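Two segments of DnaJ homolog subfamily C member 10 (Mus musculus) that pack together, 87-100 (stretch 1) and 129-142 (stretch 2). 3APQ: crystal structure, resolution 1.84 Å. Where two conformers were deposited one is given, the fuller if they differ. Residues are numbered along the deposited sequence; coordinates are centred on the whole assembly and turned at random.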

# COMPACT_ATOMS: atom_id res chain seq x y z
N ARG A 87 -2.67 9.94 9.81
CA ARG A 87 -3.87 9.48 10.47
C ARG A 87 -4.84 8.92 9.47
O ARG A 87 -5.50 7.94 9.75
CB ARG A 87 -4.51 10.67 11.26
CG ARG A 87 -5.90 10.29 11.90
CD ARG A 87 -5.73 9.26 13.03
NE ARG A 87 -7.05 8.87 13.57
CZ ARG A 87 -7.92 8.10 12.96
NH1 ARG A 87 -7.63 7.57 11.76
NH2 ARG A 87 -9.09 7.80 13.52
N TYR A 88 -4.98 9.56 8.29
CA TYR A 88 -6.06 9.21 7.40
C TYR A 88 -5.61 8.76 5.99
O TYR A 88 -6.42 8.20 5.27
CB TYR A 88 -7.01 10.39 7.20
CG TYR A 88 -7.76 10.79 8.46
CD1 TYR A 88 -8.78 9.96 8.98
CD2 TYR A 88 -7.45 11.94 9.13
CE1 TYR A 88 -9.50 10.34 10.18
CE2 TYR A 88 -8.14 12.34 10.34
CZ TYR A 88 -9.17 11.52 10.84
OH TYR A 88 -9.87 11.86 11.99
N ASP A 89 -4.33 8.99 5.64
CA ASP A 89 -3.92 8.80 4.22
C ASP A 89 -2.71 7.87 4.04
O ASP A 89 -1.99 7.96 3.04
CB ASP A 89 -3.62 10.15 3.54
CG ASP A 89 -3.84 10.10 2.00
OD1 ASP A 89 -4.46 9.15 1.45
OD2 ASP A 89 -3.38 11.01 1.33
N PHE A 90 -2.50 7.01 5.04
CA PHE A 90 -1.29 6.20 5.13
C PHE A 90 -1.69 4.75 5.43
O PHE A 90 -2.46 4.50 6.34
CB PHE A 90 -0.40 6.76 6.24
CG PHE A 90 0.88 6.03 6.35
CD1 PHE A 90 1.91 6.24 5.42
CD2 PHE A 90 1.05 5.05 7.33
CE1 PHE A 90 3.12 5.55 5.52
CE2 PHE A 90 2.25 4.32 7.45
CZ PHE A 90 3.31 4.58 6.54
N GLY A 91 -1.18 3.80 4.64
CA GLY A 91 -1.50 2.37 4.84
C GLY A 91 -3.00 2.13 4.83
O GLY A 91 -3.55 1.46 5.71
N ILE A 92 -3.67 2.72 3.83
CA ILE A 92 -5.13 2.81 3.78
C ILE A 92 -5.84 1.51 4.10
O ILE A 92 -6.88 1.51 4.78
CB ILE A 92 -5.59 3.24 2.27
CG1 ILE A 92 -5.17 4.69 2.04
CG2 ILE A 92 -7.05 3.20 2.06
CD1 ILE A 92 -5.35 5.56 3.35
N TYR A 93 -5.35 0.43 3.53
CA TYR A 93 -6.11 -0.83 3.65
C TYR A 93 -5.49 -1.81 4.59
O TYR A 93 -5.89 -2.96 4.54
CB TYR A 93 -6.30 -1.50 2.26
CG TYR A 93 -7.20 -0.64 1.36
CD1 TYR A 93 -8.54 -0.37 1.70
CD2 TYR A 93 -6.68 -0.07 0.19
CE1 TYR A 93 -9.36 0.42 0.87
CE2 TYR A 93 -7.47 0.75 -0.61
CZ TYR A 93 -8.81 0.97 -0.26
OH TYR A 93 -9.55 1.77 -1.08
N ASP A 94 -4.55 -1.36 5.43
CA ASP A 94 -3.80 -2.24 6.36
C ASP A 94 -4.63 -2.91 7.44
O ASP A 94 -4.20 -3.92 8.00
CB ASP A 94 -2.65 -1.50 7.02
CG ASP A 94 -1.49 -1.25 6.04
OD1 ASP A 94 -1.53 -1.77 4.88
OD2 ASP A 94 -0.55 -0.53 6.43
N ASP A 95 -5.79 -2.32 7.77
CA ASP A 95 -6.68 -2.95 8.74
C ASP A 95 -7.86 -3.69 8.12
O ASP A 95 -8.79 -4.00 8.85
CB ASP A 95 -7.24 -1.91 9.72
CG ASP A 95 -6.18 -1.21 10.51
OD1 ASP A 95 -5.22 -1.87 10.98
OD2 ASP A 95 -6.31 0.01 10.73
N ASP A 96 -7.83 -3.94 6.79
CA ASP A 96 -8.86 -4.64 6.05
C ASP A 96 -8.25 -5.95 5.57
O ASP A 96 -7.56 -5.98 4.56
CB ASP A 96 -9.35 -3.78 4.87
CG ASP A 96 -9.69 -2.39 5.34
OD1 ASP A 96 -10.57 -2.33 6.22
OD2 ASP A 96 -9.03 -1.40 4.90
N PRO A 97 -8.49 -7.06 6.32
CA PRO A 97 -7.78 -8.28 5.98
C PRO A 97 -8.25 -8.86 4.63
O PRO A 97 -7.52 -9.64 4.02
CB PRO A 97 -8.14 -9.24 7.17
CG PRO A 97 -9.35 -8.68 7.78
CD PRO A 97 -9.18 -7.17 7.61
N GLU A 98 -9.41 -8.42 4.14
CA GLU A 98 -9.93 -8.89 2.82
C GLU A 98 -9.27 -8.33 1.59
O GLU A 98 -9.50 -8.81 0.45
CB GLU A 98 -11.43 -8.59 2.71
CG GLU A 98 -12.30 -9.24 3.83
CD GLU A 98 -12.28 -8.48 5.13
OE1 GLU A 98 -11.72 -7.35 5.18
OE2 GLU A 98 -12.84 -9.01 6.11
N ILE A 99 -8.44 -7.33 1.82
CA ILE A 99 -7.73 -6.63 0.77
C ILE A 99 -6.21 -6.81 0.88
O ILE A 99 -5.67 -6.60 1.93
CB ILE A 99 -8.08 -5.14 0.79
CG1 ILE A 99 -9.52 -4.93 0.37
CG2 ILE A 99 -7.20 -4.34 -0.06
CD1 ILE A 99 -10.06 -3.65 0.83
N ILE A 100 -5.58 -7.23 -0.20
CA ILE A 100 -4.12 -7.35 -0.08
C ILE A 100 -3.47 -6.12 -0.74
O ILE A 100 -3.76 -5.81 -1.89
CB ILE A 100 -3.61 -8.65 -0.81
CG1 ILE A 100 -4.32 -9.95 -0.34
CG2 ILE A 100 -2.08 -8.76 -0.76
CD1 ILE A 100 -4.51 -10.09 1.14
N CYS A 129 -10.27 8.63 -4.41
CA CYS A 129 -9.75 7.41 -3.77
C CYS A 129 -10.35 7.31 -2.36
O CYS A 129 -10.81 6.23 -1.99
CB CYS A 129 -8.20 7.41 -3.73
SG CYS A 129 -7.47 7.57 -5.40
N HIS A 130 -10.35 8.40 -1.59
CA HIS A 130 -10.94 8.31 -0.27
C HIS A 130 -12.43 8.05 -0.31
O HIS A 130 -13.00 7.36 0.59
CB HIS A 130 -10.59 9.54 0.59
CG HIS A 130 -9.24 9.40 1.24
ND1 HIS A 130 -9.09 9.10 2.57
CD2 HIS A 130 -7.99 9.46 0.71
CE1 HIS A 130 -7.80 8.99 2.85
NE2 HIS A 130 -7.12 9.19 1.74
N ASP A 131 -13.08 8.57 -1.34
CA ASP A 131 -14.49 8.40 -1.44
C ASP A 131 -14.81 6.94 -1.68
O ASP A 131 -15.80 6.44 -1.16
CB ASP A 131 -15.05 9.21 -2.62
CG ASP A 131 -15.21 10.70 -2.31
OD1 ASP A 131 -14.98 11.11 -1.15
OD2 ASP A 131 -15.56 11.47 -3.24
N LEU A 132 -14.00 6.29 -2.50
CA LEU A 132 -14.16 4.88 -2.88
C LEU A 132 -13.74 3.89 -1.75
O LEU A 132 -14.33 2.83 -1.59
CB LEU A 132 -13.37 4.61 -4.16
CG LEU A 132 -13.24 3.14 -4.51
CD1 LEU A 132 -14.62 2.53 -4.88
CD2 LEU A 132 -12.24 2.95 -5.70
N ALA A 133 -12.77 4.27 -0.94
CA ALA A 133 -12.26 3.38 0.12
C ALA A 133 -13.29 2.58 0.94
O ALA A 133 -13.18 1.37 1.04
CB ALA A 133 -11.27 4.09 1.01
N PRO A 134 -14.32 3.24 1.53
CA PRO A 134 -15.22 2.42 2.33
C PRO A 134 -15.96 1.39 1.50
O PRO A 134 -16.22 0.31 2.00
CB PRO A 134 -16.20 3.46 2.92
CG PRO A 134 -15.37 4.67 3.04
CD PRO A 134 -14.59 4.68 1.74
N THR A 135 -16.34 1.74 0.28
CA THR A 135 -17.03 0.81 -0.63
C THR A 135 -16.11 -0.32 -1.07
O THR A 135 -16.54 -1.47 -1.09
CB THR A 135 -17.51 1.52 -1.88
OG1 THR A 135 -18.33 2.62 -1.49
CG2 THR A 135 -18.32 0.60 -2.83
N TRP A 136 -14.83 -0.01 -1.39
CA TRP A 136 -13.90 -1.06 -1.75
C TRP A 136 -13.82 -2.07 -0.57
O TRP A 136 -13.76 -3.27 -0.79
CB TRP A 136 -12.54 -0.44 -2.04
CG TRP A 136 -11.55 -1.36 -2.69
CD1 TRP A 136 -10.40 -1.85 -2.15
CD2 TRP A 136 -11.68 -1.97 -4.00
NE1 TRP A 136 -9.76 -2.68 -3.07
CE2 TRP A 136 -10.54 -2.78 -4.20
CE3 TRP A 136 -12.64 -1.87 -5.02
CZ2 TRP A 136 -10.32 -3.51 -5.39
CZ3 TRP A 136 -12.45 -2.61 -6.21
CH2 TRP A 136 -11.30 -3.40 -6.38
N ARG A 137 -13.76 -1.58 0.66
CA ARG A 137 -13.70 -2.47 1.83
C ARG A 137 -14.97 -3.33 1.97
O ARG A 137 -14.88 -4.52 2.25
CB ARG A 137 -13.58 -1.65 3.12
CG ARG A 137 -12.26 -0.88 3.26
CD ARG A 137 -12.34 0.00 4.50
NE ARG A 137 -11.07 0.71 4.59
CZ ARG A 137 -10.93 2.02 4.52
NH1 ARG A 137 -12.03 2.81 4.50
NH2 ARG A 137 -9.70 2.54 4.52
N GLU A 138 -16.16 -2.71 1.77
CA GLU A 138 -17.43 -3.43 1.89
C GLU A 138 -17.54 -4.49 0.77
O GLU A 138 -17.98 -5.64 1.01
CB GLU A 138 -18.63 -2.45 1.85
CG GLU A 138 -20.01 -3.18 1.90
CD GLU A 138 -21.24 -2.25 1.74
OE1 GLU A 138 -21.15 -1.21 1.01
OE2 GLU A 138 -22.30 -2.59 2.32
N PHE A 139 -17.12 -4.09 -0.43
CA PHE A 139 -17.12 -5.00 -1.57
C PHE A 139 -16.19 -6.21 -1.29
O PHE A 139 -16.56 -7.38 -1.54
CB PHE A 139 -16.67 -4.20 -2.81
CG PHE A 139 -16.11 -5.04 -3.91
CD1 PHE A 139 -16.92 -5.89 -4.64
CD2 PHE A 139 -14.77 -4.97 -4.22
CE1 PHE A 139 -16.39 -6.66 -5.67
CE2 PHE A 139 -14.23 -5.76 -5.22
CZ PHE A 139 -15.06 -6.61 -5.95
N ALA A 140 -14.98 -5.91 -0.80
CA ALA A 140 -14.00 -6.98 -0.54
C ALA A 140 -14.53 -8.00 0.48
O ALA A 140 -14.30 -9.22 0.34
CB ALA A 140 -12.59 -6.40 -0.08
N LYS A 141 -15.31 -7.55 1.45
CA LYS A 141 -15.94 -8.50 2.37
C LYS A 141 -16.98 -9.33 1.69
O LYS A 141 -17.11 -10.53 1.97
CB LYS A 141 -16.62 -7.77 3.50
CG LYS A 141 -15.63 -7.00 4.36
CD LYS A 141 -16.39 -5.94 5.00
CE LYS A 141 -16.40 -6.12 6.44
NZ LYS A 141 -15.34 -5.19 6.81
N GLU A 142 -17.73 -8.70 0.80
CA GLU A 142 -18.86 -9.42 0.17
C GLU A 142 -18.40 -10.55 -0.73
O GLU A 142 -18.98 -11.65 -0.72
CB GLU A 142 -19.75 -8.43 -0.59
CG GLU A 142 -20.84 -9.11 -1.34
CD GLU A 142 -22.11 -8.28 -1.42
OE1 GLU A 142 -22.19 -7.19 -0.79
OE2 GLU A 142 -23.02 -8.72 -2.15
O HOH W 1 -9.17 3.96 -2.42
O HOH W 2 -12.49 -4.01 6.24
O HOH W 3 -12.53 -5.05 3.69
O HOH W 4 -11.65 -10.01 -0.65
O HOH W 5 -12.77 -6.52 7.77

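Three direct polar contacts pin a looping segment to one side of a helix, and Arg137 supplies two of them. Its NE donates to Asp96 OD2 at 3.0 Å, a hydrogen bond that is also a salt bridge, while its NH2 donates to the backbone carbonyl Ile92 O, also at 3.0 Å. Both acceptors lie near the guanidinium plane, where the N-H bonds point, so one side chain ties together two points of the loop four residues apart. Arg137 CB points sideways, and the extended chi2 and chi3, both t, carry the charged end to the loop. The third contact is the straightest: His130 NE2 donates to Asp89 OD1 at 2.7 Å with an angle of 177°. At the same ring edge, His130 CE1 comes within 2.9 Å of Tyr88 O, so the polarised C-H of the imidazole faces a carbonyl.

The loop that carries Ile92 O and Asp96 is folded into successive turns. Stretch 1 leaves its helix near Asp89 and then makes type I turns at Gly91-Asp94, Tyr93-Asp96 and Asp96-Ile99. Both chains advance in the same sense, Asp89 pairing with His130 and Glu98 with Ala140, and the CA-CA distance shrinks from 8.3 to 5.6 Å along the way. At the narrow end the helix presents Ala140, whose CB sits 3.4 Å from Ile99 CG1 and 3.7 Å from Glu98 CB.

Around and beyond the polar anchors, the packing is apolar and aromatic. Tyr93 reaches the helix with its ring, whose CZ lies 3.7 Å from Trp136 CD1; the two ring planes meet obliquely, at 56°. Tyr93 CE1 also lies over one face of the Arg137 guanidinium, leaving that group's edge free for its acceptors. Ile99 CD1 packs 3.5 Å from Trp136 CD1, and Ile92 CG2 makes a looser approach to Ala133 CB at 4.4 Å.

Water adds further polar links. Water 1 lies 2.6 Å from Tyr93 OH and donates to Cys129 O at 2.8 Å, linking the phenol to a helix carbonyl. Glu98 OE1 and Lys141 NZ, 4.5 Å apart, are too distant for a salt bridge, but water 5 joins them, donating to Glu98 OE1 at 2.9 Å and accepting from Lys141 NZ at 3.0 Å. Water 3 donates both to Glu98 OE1 at 2.9 Å and to Arg137 O at 2.8 Å. The rule is economical: one arginine braces the turns, an alanine lies where the backbones come closest, and water bridges remaining gaps.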